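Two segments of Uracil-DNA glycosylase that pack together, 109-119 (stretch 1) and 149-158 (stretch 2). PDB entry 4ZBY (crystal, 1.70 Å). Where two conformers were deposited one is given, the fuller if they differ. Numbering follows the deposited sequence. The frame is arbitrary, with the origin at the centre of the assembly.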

# COMPACT_ATOMS: atom_id res chain seq x y z
N GLN A 109 -10.24 -5.28 1.76
CA GLN A 109 -9.36 -5.10 2.91
C GLN A 109 -9.61 -3.73 3.53
O GLN A 109 -9.68 -3.58 4.77
CB GLN A 109 -7.88 -5.28 2.52
CG GLN A 109 -7.56 -6.72 2.17
CD GLN A 109 -6.16 -6.89 1.58
OE1 GLN A 109 -5.74 -6.09 0.76
NE2 GLN A 109 -5.44 -7.93 2.03
N ILE A 110 -9.73 -2.72 2.67
CA ILE A 110 -10.07 -1.38 3.15
C ILE A 110 -11.43 -1.37 3.84
O ILE A 110 -11.59 -0.75 4.89
CB ILE A 110 -10.04 -0.36 2.00
CG1 ILE A 110 -8.64 -0.23 1.43
CG2 ILE A 110 -10.56 1.02 2.48
CD1 ILE A 110 -8.61 0.57 0.14
N ASP A 111 -12.41 -2.07 3.26
CA ASP A 111 -13.77 -2.12 3.82
C ASP A 111 -13.78 -2.63 5.24
O ASP A 111 -14.60 -2.19 6.07
CB ASP A 111 -14.66 -3.03 2.97
CG ASP A 111 -15.18 -2.34 1.75
OD1 ASP A 111 -14.89 -1.14 1.62
OD2 ASP A 111 -15.89 -2.98 0.93
N ILE A 112 -12.88 -3.56 5.52
CA ILE A 112 -12.82 -4.19 6.83
C ILE A 112 -11.99 -3.35 7.79
O ILE A 112 -12.43 -3.09 8.91
CB ILE A 112 -12.24 -5.61 6.74
CG1 ILE A 112 -13.28 -6.58 6.14
CG2 ILE A 112 -11.78 -6.09 8.10
CD1 ILE A 112 -12.64 -7.79 5.48
N ILE A 113 -10.80 -2.95 7.36
CA ILE A 113 -9.92 -2.21 8.25
C ILE A 113 -10.41 -0.79 8.57
O ILE A 113 -10.34 -0.35 9.72
CB ILE A 113 -8.51 -2.17 7.65
CG1 ILE A 113 -7.95 -3.60 7.59
CG2 ILE A 113 -7.59 -1.34 8.52
CD1 ILE A 113 -6.74 -3.73 6.68
N MET A 114 -10.92 -0.08 7.56
CA MET A 114 -11.32 1.32 7.69
C MET A 114 -10.28 2.16 8.42
O MET A 114 -10.58 2.81 9.43
CB MET A 114 -12.69 1.44 8.40
CG MET A 114 -13.81 0.84 7.57
SD MET A 114 -14.02 1.71 6.00
CE MET A 114 -14.55 3.31 6.63
N PRO A 115 -9.06 2.18 7.89
CA PRO A 115 -7.98 2.92 8.55
C PRO A 115 -8.22 4.44 8.58
O PRO A 115 -8.96 5.01 7.74
CB PRO A 115 -6.77 2.58 7.70
CG PRO A 115 -7.36 2.45 6.29
CD PRO A 115 -8.68 1.75 6.53
N LYS A 116 -7.62 5.09 9.57
CA LYS A 116 -7.62 6.55 9.62
C LYS A 116 -6.90 7.14 8.40
O LYS A 116 -7.29 8.18 7.86
CB LYS A 116 -6.94 7.03 10.91
CG LYS A 116 -6.90 8.56 11.06
CD LYS A 116 -6.23 8.95 12.40
CE LYS A 116 -6.37 10.45 12.69
NZ LYS A 116 -5.74 10.84 13.98
N ILE A 117 -5.79 6.50 8.04
CA ILE A 117 -4.91 6.99 6.98
C ILE A 117 -4.57 5.85 6.05
O ILE A 117 -4.22 4.74 6.51
CB ILE A 117 -3.61 7.57 7.57
CG1 ILE A 117 -3.89 8.76 8.47
CG2 ILE A 117 -2.59 7.94 6.46
CD1 ILE A 117 -2.76 9.09 9.40
N ILE A 118 -4.65 6.11 4.74
CA ILE A 118 -4.03 5.22 3.76
C ILE A 118 -2.85 5.94 3.14
O ILE A 118 -3.00 7.00 2.56
CB ILE A 118 -4.99 4.80 2.65
CG1 ILE A 118 -6.13 3.94 3.23
CG2 ILE A 118 -4.24 3.99 1.59
CD1 ILE A 118 -7.29 3.73 2.25
N VAL A 119 -1.66 5.36 3.29
CA VAL A 119 -0.47 5.89 2.62
C VAL A 119 -0.29 5.14 1.30
O VAL A 119 -0.09 3.93 1.32
CB VAL A 119 0.78 5.73 3.50
CG1 VAL A 119 2.01 6.28 2.82
CG2 VAL A 119 0.55 6.40 4.85
N VAL A 149 -8.95 14.06 1.57
CA VAL A 149 -9.98 13.43 2.39
C VAL A 149 -10.89 12.55 1.54
O VAL A 149 -11.48 13.00 0.54
CB VAL A 149 -10.81 14.48 3.13
CG1 VAL A 149 -11.97 13.81 3.86
CG2 VAL A 149 -9.92 15.23 4.11
N TRP A 150 -11.01 11.29 1.93
CA TRP A 150 -11.88 10.35 1.26
C TRP A 150 -13.08 10.08 2.17
O TRP A 150 -12.96 9.40 3.18
CB TRP A 150 -11.13 9.07 0.95
CG TRP A 150 -11.86 8.01 0.17
CD1 TRP A 150 -13.06 8.12 -0.48
CD2 TRP A 150 -11.42 6.66 -0.03
NE1 TRP A 150 -13.40 6.92 -1.07
CE2 TRP A 150 -12.40 6.01 -0.81
CE3 TRP A 150 -10.29 5.95 0.36
CZ2 TRP A 150 -12.27 4.68 -1.21
CZ3 TRP A 150 -10.17 4.62 -0.02
CH2 TRP A 150 -11.16 4.00 -0.79
N LYS A 151 -14.23 10.64 1.82
CA LYS A 151 -15.44 10.29 2.55
C LYS A 151 -15.83 8.88 2.15
O LYS A 151 -16.12 8.61 0.98
CB LYS A 151 -16.56 11.29 2.29
CG LYS A 151 -16.44 12.52 3.14
CD LYS A 151 -17.11 12.30 4.49
CE LYS A 151 -17.27 13.62 5.23
NZ LYS A 151 -18.22 13.53 6.38
N TYR A 152 -15.80 7.95 3.10
CA TYR A 152 -16.04 6.56 2.78
C TYR A 152 -16.87 5.89 3.85
O TYR A 152 -16.45 5.81 5.00
CB TYR A 152 -14.73 5.79 2.59
CG TYR A 152 -14.94 4.49 1.85
CD1 TYR A 152 -15.74 4.44 0.72
CD2 TYR A 152 -14.34 3.31 2.29
CE1 TYR A 152 -15.94 3.26 0.04
CE2 TYR A 152 -14.55 2.12 1.62
CZ TYR A 152 -15.36 2.11 0.49
OH TYR A 152 -15.57 0.95 -0.21
N LYS A 153 -18.03 5.38 3.45
CA LYS A 153 -19.02 4.79 4.37
C LYS A 153 -19.30 5.80 5.47
O LYS A 153 -19.56 6.97 5.19
CB LYS A 153 -18.53 3.45 4.95
CG LYS A 153 -18.22 2.42 3.87
CD LYS A 153 -17.84 1.05 4.44
CE LYS A 153 -17.54 0.06 3.33
NZ LYS A 153 -18.68 -0.05 2.37
N GLU A 154 -19.19 5.37 6.73
CA GLU A 154 -19.57 6.22 7.85
C GLU A 154 -18.44 7.16 8.27
O GLU A 154 -18.64 8.05 9.10
CB GLU A 154 -20.01 5.36 9.05
CG GLU A 154 -18.87 4.70 9.83
CD GLU A 154 -18.37 3.39 9.22
OE1 GLU A 154 -18.98 2.90 8.24
OE2 GLU A 154 -17.37 2.85 9.72
N LYS A 155 -17.26 6.98 7.69
CA LYS A 155 -16.07 7.69 8.13
C LYS A 155 -15.46 8.57 7.06
O LYS A 155 -15.98 8.70 5.95
CB LYS A 155 -15.01 6.69 8.61
CG LYS A 155 -15.38 5.92 9.87
CD LYS A 155 -14.45 4.71 10.09
CE LYS A 155 -14.78 3.99 11.39
NZ LYS A 155 -14.34 2.56 11.42
N GLU A 156 -14.34 9.19 7.42
CA GLU A 156 -13.43 9.82 6.49
C GLU A 156 -12.14 9.04 6.54
O GLU A 156 -11.75 8.57 7.62
CB GLU A 156 -13.15 11.27 6.85
CG GLU A 156 -14.31 12.24 6.71
CD GLU A 156 -13.89 13.67 7.01
OE1 GLU A 156 -12.85 13.86 7.67
OE2 GLU A 156 -14.60 14.60 6.57
N ILE A 157 -11.49 8.89 5.40
CA ILE A 157 -10.16 8.30 5.36
C ILE A 157 -9.23 9.35 4.80
O ILE A 157 -9.56 10.01 3.81
CB ILE A 157 -10.10 7.03 4.50
CG1 ILE A 157 -10.93 5.92 5.17
CG2 ILE A 157 -8.65 6.55 4.32
CD1 ILE A 157 -11.17 4.72 4.30
N ILE A 158 -8.08 9.54 5.44
CA ILE A 158 -7.09 10.48 4.93
C ILE A 158 -6.15 9.74 4.01
O ILE A 158 -5.48 8.80 4.44
CB ILE A 158 -6.28 11.10 6.06
CG1 ILE A 158 -7.20 11.89 7.00
CG2 ILE A 158 -5.21 11.97 5.51
CD1 ILE A 158 -6.53 12.26 8.32
O HOH W 1 -15.70 -1.96 -1.77
O HOH W 2 -11.43 5.91 8.94
O HOH W 3 -9.35 9.71 9.01

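Stretch 1 runs from the last turn of a helix, residues 109-113, through a short loop into a strand that begins at Ile117. Stretch 2 is a hairpin: strands 149-152 and 155-158 are joined by a type II' turn from Tyr152 to Lys155, and paired backbone hydrogen bonds link Trp150 with Ile157 and Tyr152 with Lys155. The helix closes with Met114 N bonded to Ile110 O, and Met114 takes positive phi (46°), turning the chain toward the sheet. There the two stretches join as parallel strands, with Ile117 bridged to Ile158. Ile158 uses both of its backbone polar groups: its N donates to Lys116 O (2.9 Å, nearly linear at 171°), and its O accepts from Ile118 N (2.8 Å). The same carbonyl, Ile158 O, lies 3.2 Å from Ile117 CA in a CA-H...O contact. At the start of the pairing, water 3 donates to Lys116 O (2.8 Å), which also accepts from Ile158 N, and to Glu156 O (3.0 Å), bridging the two backbones.

Ile117 and Ile158 project from the same face of the sheet, where Ile117 CG1 comes within 4.1 Å of Ile158 CB. Ile157 is buried among apolar neighbours. Its CD1 meets Ile110 CG2 at 4.2 Å and Met114 CE at 4.3 Å, while its CG2 lies 3.8 Å from Ile118 CD1. The branched side chain can thus touch the helix, the loop and the neighbouring strand at once. Trp150, also buried, receives Ile118 CD1 at the edge of its ring, 3.8 Å from CZ3; Ile110 CD1 approaches the same edge, 4.3 Å from Trp150 CZ3.

Met114 has the largest area covered by the opposing stretch, 113 Å². With all three chi angles in m, its flexible chain curls against the hairpin, placing CE 3.5 Å from Tyr152 O and SD 4.1 Å from Tyr152 CD2. The sulfur sits obliquely to the aromatic ring, 5.2 Å from SD to the centroid of Tyr152. The aliphatic part of Lys153 adds to this packing, with its CD 4.2 Å from Met114 SD.

Tyr152 suits the boundary: its ring lies against Ile110, with CE2 4.2 Å from Ile110 CG2, while its OH donates to Asp111 OD1 at 2.9 Å. Water 1 reinforces this link, donating to Asp111 OD2 (2.9 Å) and weakly to Tyr152 OH (3.3 Å). Lys153 NZ lies 4.0 Å from Asp111 OD1, a favourable pairing of charges but beyond salt-bridge range. The contact buries 653 Å² in all, both sides summed.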